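Local coordinates for protein 2-oxoadipate dioxygenase/decarboxylase, chloroplastic/amyloplastic (Oryza sativa, PDB 6W1K) that uses iron(II) and molecular oxygen to convert 2-oxoadipate to D-2-hydroxyglutarate with loss of carbon dioxide, a step of plant lysine catabolism, at residues I210-N214 with G229-V233; P10-L14 with S103-N107; F65-Y70 with I140-I144. One frame throughout, in Å; residues are numbered along the deposited sequence.

Contact 1. Residues I210-N214 with G229-V233; sequences INKFN and GILKV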
# COMPACT_ATOMS: atom_id res chain seq x y z
N ILE A 210 5.80 -8.50 16.09
CA ILE A 210 6.27 -8.46 14.70
C ILE A 210 7.60 -9.19 14.55
O ILE A 210 7.88 -9.78 13.49
CB ILE A 210 6.35 -7.01 14.19
CG1 ILE A 210 6.56 -7.01 12.67
CG2 ILE A 210 7.40 -6.25 14.95
CD1 ILE A 210 6.12 -5.70 12.01
N ASN A 211 8.44 -9.20 15.58
CA ASN A 211 9.69 -9.93 15.50
C ASN A 211 9.44 -11.43 15.36
O ASN A 211 10.10 -12.11 14.56
CB ASN A 211 10.57 -9.64 16.71
CG ASN A 211 11.37 -8.35 16.56
OD1 ASN A 211 11.90 -8.06 15.48
ND2 ASN A 211 11.46 -7.58 17.64
N LYS A 212 8.46 -11.93 16.09
CA LYS A 212 8.01 -13.33 16.00
C LYS A 212 7.37 -13.52 14.63
O LYS A 212 7.61 -14.54 14.01
CB LYS A 212 7.00 -13.67 17.08
CG LYS A 212 7.55 -14.49 18.24
CD LYS A 212 8.31 -13.67 19.23
CE LYS A 212 8.73 -14.47 20.44
NZ LYS A 212 7.58 -14.81 21.30
N PHE A 213 6.57 -12.56 14.17
CA PHE A 213 5.93 -12.65 12.86
C PHE A 213 6.97 -12.78 11.75
O PHE A 213 6.85 -13.63 10.87
CB PHE A 213 5.04 -11.43 12.60
CG PHE A 213 4.17 -11.60 11.39
CD1 PHE A 213 2.86 -12.02 11.52
CD2 PHE A 213 4.68 -11.37 10.10
CE1 PHE A 213 2.06 -12.20 10.42
CE2 PHE A 213 3.89 -11.58 8.99
CZ PHE A 213 2.56 -11.98 9.16
N ASN A 214 8.01 -11.94 11.79
CA ASN A 214 9.04 -12.00 10.77
C ASN A 214 9.69 -13.38 10.71
O ASN A 214 9.95 -13.91 9.62
CB ASN A 214 10.09 -10.93 11.02
CG ASN A 214 9.61 -9.55 10.63
OD1 ASN A 214 8.57 -9.40 9.99
ND2 ASN A 214 10.35 -8.53 11.04
N GLY A 229 17.56 -3.11 7.18
CA GLY A 229 17.14 -4.16 8.07
C GLY A 229 15.77 -4.71 7.72
O GLY A 229 14.97 -4.08 7.02
N ILE A 230 15.49 -5.91 8.22
CA ILE A 230 14.20 -6.50 7.93
C ILE A 230 13.08 -5.81 8.70
O ILE A 230 11.92 -5.93 8.32
CB ILE A 230 14.20 -8.01 8.23
CG1 ILE A 230 14.63 -8.29 9.68
CG2 ILE A 230 15.14 -8.76 7.24
CD1 ILE A 230 14.28 -9.70 10.14
N LEU A 231 13.40 -5.08 9.76
CA LEU A 231 12.40 -4.40 10.58
C LEU A 231 12.71 -2.91 10.60
O LEU A 231 13.72 -2.49 11.17
CB LEU A 231 12.39 -4.97 12.00
CG LEU A 231 11.29 -4.41 12.90
CD1 LEU A 231 9.91 -4.82 12.37
CD2 LEU A 231 11.50 -4.87 14.33
N LYS A 232 11.84 -2.13 9.99
CA LYS A 232 11.95 -0.67 10.00
C LYS A 232 11.23 -0.14 11.23
O LYS A 232 10.03 -0.37 11.40
CB LYS A 232 11.34 -0.08 8.73
CG LYS A 232 12.21 -0.26 7.48
CD LYS A 232 12.23 -1.71 7.03
CE LYS A 232 12.61 -1.81 5.56
NZ LYS A 232 13.16 -3.14 5.19
N VAL A 233 11.94 0.63 12.04
CA VAL A 233 11.42 1.15 13.29
C VAL A 233 11.45 2.67 13.23
O VAL A 233 12.50 3.27 12.95
CB VAL A 233 12.24 0.65 14.50
CG1 VAL A 233 11.72 1.33 15.76
CG2 VAL A 233 12.19 -0.87 14.61

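Contact 2. Residues P10-L14 with S103-N107; sequences PADAL and SPPTN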
# COMPACT_ATOMS: atom_id res chain seq x y z
N PRO A 10 -14.79 12.31 16.09
CA PRO A 10 -14.75 11.11 15.24
C PRO A 10 -15.19 11.45 13.83
O PRO A 10 -16.02 12.34 13.63
CB PRO A 10 -15.76 10.16 15.91
CG PRO A 10 -15.97 10.71 17.29
CD PRO A 10 -15.72 12.19 17.23
N ALA A 11 -14.61 10.77 12.84
CA ALA A 11 -15.06 10.97 11.48
C ALA A 11 -16.49 10.43 11.35
O ALA A 11 -16.87 9.46 12.01
CB ALA A 11 -14.14 10.26 10.47
N ASP A 12 -17.27 11.06 10.48
CA ASP A 12 -18.56 10.52 10.09
C ASP A 12 -18.43 9.07 9.68
O ASP A 12 -17.46 8.66 9.05
CB ASP A 12 -19.14 11.31 8.93
CG ASP A 12 -19.82 12.59 9.33
OD1 ASP A 12 -19.52 13.11 10.44
OD2 ASP A 12 -20.61 13.10 8.49
N ALA A 13 -19.43 8.29 10.04
CA ALA A 13 -19.67 6.97 9.48
C ALA A 13 -20.45 7.07 8.17
O ALA A 13 -21.30 7.93 7.99
CB ALA A 13 -20.48 6.11 10.45
N LEU A 14 -20.19 6.12 7.28
CA LEU A 14 -20.98 6.06 6.04
C LEU A 14 -22.40 5.53 6.28
O LEU A 14 -22.66 4.74 7.20
CB LEU A 14 -20.29 5.18 5.03
CG LEU A 14 -18.99 5.75 4.43
CD1 LEU A 14 -18.39 4.66 3.57
CD2 LEU A 14 -19.19 7.01 3.63
N SER A 103 -7.34 8.48 6.42
CA SER A 103 -7.90 7.67 7.49
C SER A 103 -9.37 7.40 7.18
O SER A 103 -10.08 8.27 6.67
CB SER A 103 -7.80 8.38 8.84
OG SER A 103 -8.34 9.66 8.72
N PRO A 104 -9.86 6.23 7.56
CA PRO A 104 -11.20 5.81 7.11
C PRO A 104 -12.31 6.48 7.88
O PRO A 104 -12.11 7.01 8.98
CB PRO A 104 -11.20 4.28 7.34
CG PRO A 104 -10.17 4.05 8.38
CD PRO A 104 -9.14 5.17 8.29
N PRO A 105 -13.53 6.46 7.35
CA PRO A 105 -14.69 6.86 8.15
C PRO A 105 -14.83 5.93 9.37
O PRO A 105 -14.32 4.81 9.37
CB PRO A 105 -15.86 6.70 7.19
CG PRO A 105 -15.44 5.57 6.26
CD PRO A 105 -13.92 5.75 6.11
N THR A 106 -15.54 6.40 10.39
CA THR A 106 -15.86 5.55 11.54
C THR A 106 -16.65 4.35 11.04
O THR A 106 -17.57 4.51 10.22
CB THR A 106 -16.64 6.32 12.59
OG1 THR A 106 -15.83 7.41 13.06
CG2 THR A 106 -17.03 5.40 13.79
N ASN A 107 -16.23 3.15 11.44
CA ASN A 107 -16.83 1.86 11.06
C ASN A 107 -16.67 0.94 12.27
O ASN A 107 -15.92 -0.02 12.31
CB ASN A 107 -16.22 1.30 9.77
CG ASN A 107 -14.76 0.96 9.89
OD1 ASN A 107 -14.36 -0.19 9.85
ND2 ASN A 107 -13.94 1.98 9.98
O HOH W 1 -18.39 3.88 7.72

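Contact 3. Residues F65-Y70 with I140-I144; sequences FGVDGY and IQKYI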
# COMPACT_ATOMS: atom_id res chain seq x y z
N PHE A 65 1.39 8.29 -11.37
CA PHE A 65 2.19 9.30 -12.06
C PHE A 65 1.65 10.69 -11.75
O PHE A 65 0.50 11.00 -12.10
CB PHE A 65 2.17 9.07 -13.56
CG PHE A 65 2.96 7.87 -14.02
CD1 PHE A 65 4.32 7.80 -13.82
CD2 PHE A 65 2.34 6.85 -14.72
CE1 PHE A 65 5.06 6.71 -14.29
CE2 PHE A 65 3.05 5.76 -15.20
CZ PHE A 65 4.41 5.68 -14.97
N GLY A 66 2.47 11.52 -11.12
CA GLY A 66 2.08 12.88 -10.78
C GLY A 66 2.16 13.87 -11.93
O GLY A 66 3.00 14.79 -11.95
N VAL A 67 1.29 13.68 -12.91
CA VAL A 67 1.26 14.53 -14.09
C VAL A 67 -0.12 14.44 -14.72
O VAL A 67 -0.75 13.38 -14.73
CB VAL A 67 2.39 14.13 -15.09
CG1 VAL A 67 2.16 12.75 -15.69
CG2 VAL A 67 2.51 15.15 -16.18
N ASP A 68 -0.61 15.59 -15.21
CA ASP A 68 -1.85 15.67 -16.00
C ASP A 68 -3.02 15.01 -15.29
O ASP A 68 -3.88 14.38 -15.91
CB ASP A 68 -1.66 15.06 -17.39
CG ASP A 68 -0.63 15.80 -18.24
OD1 ASP A 68 -0.11 15.18 -19.20
OD2 ASP A 68 -0.33 16.99 -17.96
N GLY A 69 -3.08 15.18 -13.98
CA GLY A 69 -4.17 14.64 -13.20
C GLY A 69 -4.13 13.14 -12.96
O GLY A 69 -5.11 12.60 -12.44
N TYR A 70 -3.06 12.45 -13.33
CA TYR A 70 -2.95 11.00 -13.11
C TYR A 70 -2.43 10.64 -11.72
O TYR A 70 -2.25 9.45 -11.41
CB TYR A 70 -2.07 10.38 -14.22
CG TYR A 70 -2.91 10.01 -15.43
CD1 TYR A 70 -3.32 10.98 -16.35
CD2 TYR A 70 -3.39 8.71 -15.61
CE1 TYR A 70 -4.16 10.66 -17.41
CE2 TYR A 70 -4.24 8.38 -16.67
CZ TYR A 70 -4.62 9.35 -17.54
OH TYR A 70 -5.45 8.99 -18.58
N ILE A 140 6.73 8.98 -20.38
CA ILE A 140 5.53 8.95 -19.55
C ILE A 140 4.42 9.73 -20.22
O ILE A 140 3.26 9.30 -20.23
CB ILE A 140 5.86 9.48 -18.15
CG1 ILE A 140 6.73 8.46 -17.42
CG2 ILE A 140 4.58 9.77 -17.35
CD1 ILE A 140 7.49 9.03 -16.21
N GLN A 141 4.75 10.90 -20.77
CA GLN A 141 3.75 11.71 -21.45
C GLN A 141 3.11 10.95 -22.61
O GLN A 141 1.91 11.12 -22.88
CB GLN A 141 4.36 13.00 -21.96
CG GLN A 141 3.37 14.05 -22.32
CD GLN A 141 2.56 14.54 -21.11
OE1 GLN A 141 3.08 14.69 -19.99
NE2 GLN A 141 1.27 14.79 -21.34
N LYS A 142 3.90 10.15 -23.34
CA LYS A 142 3.34 9.37 -24.44
C LYS A 142 2.25 8.43 -23.94
O LYS A 142 1.17 8.32 -24.55
CB LYS A 142 4.44 8.56 -25.15
CG LYS A 142 3.91 7.56 -26.19
CD LYS A 142 5.03 6.84 -26.95
CE LYS A 142 5.79 5.89 -26.05
NZ LYS A 142 6.69 4.95 -26.83
N TYR A 143 2.53 7.70 -22.86
CA TYR A 143 1.52 6.77 -22.36
C TYR A 143 0.32 7.51 -21.78
O TYR A 143 -0.83 7.11 -22.03
CB TYR A 143 2.15 5.84 -21.34
CG TYR A 143 3.05 4.87 -22.03
CD1 TYR A 143 2.53 3.79 -22.72
CD2 TYR A 143 4.39 5.06 -22.06
CE1 TYR A 143 3.33 2.91 -23.38
CE2 TYR A 143 5.19 4.17 -22.68
CZ TYR A 143 4.67 3.09 -23.36
OH TYR A 143 5.46 2.19 -24.05
N ILE A 144 0.57 8.60 -21.05
CA ILE A 144 -0.54 9.40 -20.53
C ILE A 144 -1.46 9.85 -21.67
O ILE A 144 -2.69 9.84 -21.55
CB ILE A 144 -0.02 10.60 -19.72
CG1 ILE A 144 0.64 10.20 -18.39
CG2 ILE A 144 -1.13 11.60 -19.46
CD1 ILE A 144 -0.14 9.30 -17.57

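Contact 1. Residues I210-N214 with G229-V233
L231 points its two methyl groups at the first turn of the helix 210-219, and the two lie in very different surroundings. CD1 is on the tight side. It sits beside both branches of I210, 3.9 Å from I210 CG2 and equally far from I210 CD1, with the two side chains slanting across one another. The amide nitrogen of N214 comes up next to the same methyl, N214 ND2 lying 4.0 Å from L231 CD1. The carbon chain of L231 reaches the helix because its CG stands anti to the backbone N (chi1 -175°). A leucine suits the place, since its fork can put one methyl into the buried side and leave the other at the margin.

That second methyl, CD2, lies on the solvent side, where the exposed N211 crosses it at about a right angle. N211 OD1 approaches to 3.4 Å of L231 CD2, a polar atom beside a carbon and no more than a van der Waals touch. I230 is looser still: its CD1 stays 4.2 Å from N214 ND2, and the backbone O of I230 is also too distant to bond that amide. N214 is instead anchored elsewhere, its OD1 hydrogen-bonded to the hydroxyl of S242. K232 NZ hydrogen-bonds G229 O and E227 O, which probably braces the loop that carries L231.

The contact thus lays the start of helix 210-219 along the approach to strand 232-233. I210 and L231 both also touch strand 239-243, the antiparallel neighbour of 232-233, and I210 N hydrogen-bonds E270 of strand 258-271, so the helix is packed on the sheet that carries Q241, a residue that binds 2-oxoadipate.

Contact 2. Residues P10-L14 with S103-N107
T106 takes the centre of this contact between two irregular segments, using both its hydroxyl and its backbone. OG1 donates to the carbonyl of A11 in a notably short bond, 2.5 Å from T106 OG1 to A11 O, with the donor tilted slightly from the carbonyl plane. A chi1 of -61° sets OG1 anti to the carbonyl carbon and turns it to the incoming chain. One residue further on, T106 N reaches D12 O at 3.3 Å; this bond is long and bent, its donor standing well above the carbonyl plane, so it adds little. A threonine fits because its short side chain carries a hydroxyl that can donate to one carbonyl of the facing chain while its N-H points to the next.

The proline ring of P105 supplies the apolar share. Its CG meets L14 CG at 4.0 Å, while P105 CB comes to 3.1 Å from D12 O; having no N-H, P105 needs no acceptor here. A13 CA approaches T106 O at 3.3 Å as a CA-H...O contact. A water bridges the last step, accepting from L14 N at 2.9 Å and lying in position to donate to T106 O.

In the second shell, N107 ND2 donates to P105 O at 2.9 Å, in the carbonyl plane, which ties the bend beside T106. The OD1 of N107 in turn accepts from L119 N and, weakly, from R23 of helix 16-36. The segment 10-14 thus leads into helix 16-36 lying against the loop after strand 97-103, while P104 and P105 rest on Y84 and L119, and S103, at the end of that strand, pairs with V85 of the neighbouring strand 85-92.

Contact 3. Residues F65-Y70 with I140-I144
A type I' beta turn, V67 to Y70, follows strand 57-65 of the glyoxalase-clan sheet and presses V67, D68 and Y70 against I140, Q141 and I144, one face of helix 134-147. Its middle residues, D68 and G69, both have positive phi, an easy state for glycine and tolerable for aspartate. Closest to the strand, the F65 ring receives I140: CG2 stands over one face, 4.2 Å from the ring centroid, and CD1 comes to 3.9 Å from F65 CE1. Beta-branched isoleucine suits both ends, offering several methyl and methylene groups to a flat ring. V67 CG1 fills the gap between, 4.0 Å from I144 CG1.

At the solvent rim D68 and Q141 meet with their flat groups steeply turned, 74° apart. Q141 NE2 donates to D68 OD1 at 2.6 Å, almost straight and in its own amide plane; the bend of the glutamine chain at chi2 (65°) brings the amide there. R145, one turn further along the helix, forms a salt bridge to the same OD1. Replacing Q141 by an alanine is likely to leave D68 OD1 with R145 but without its amide donor, and the turn less firmly tied to the helix.

At the far end of the turn, the Y70 hydroxyl hydrogen-bonds S147 and G148, holding the ring while I144 CD1 lies over its face, 3.6 Å from Y70 CG.

None of the three contacts touches another, and their centres lie about 30 to 36 Å apart. Contact 2 is a surface contact, whereas contacts 1 and 3 are partly buried and lie on opposite sides of the chain's centre. Both of these set a helix against a loop at a strand end: contact 1 at the start of a short strand, contact 3 at the exit of one. Contact 1 is held across its segments by apolar and van der Waals touches alone; contact 3 adds a charged rim to aromatic packing; contact 2, between two irregular segments, relies mainly on backbone carbonyls, a hydroxyl and a water, with one leucine-proline touch.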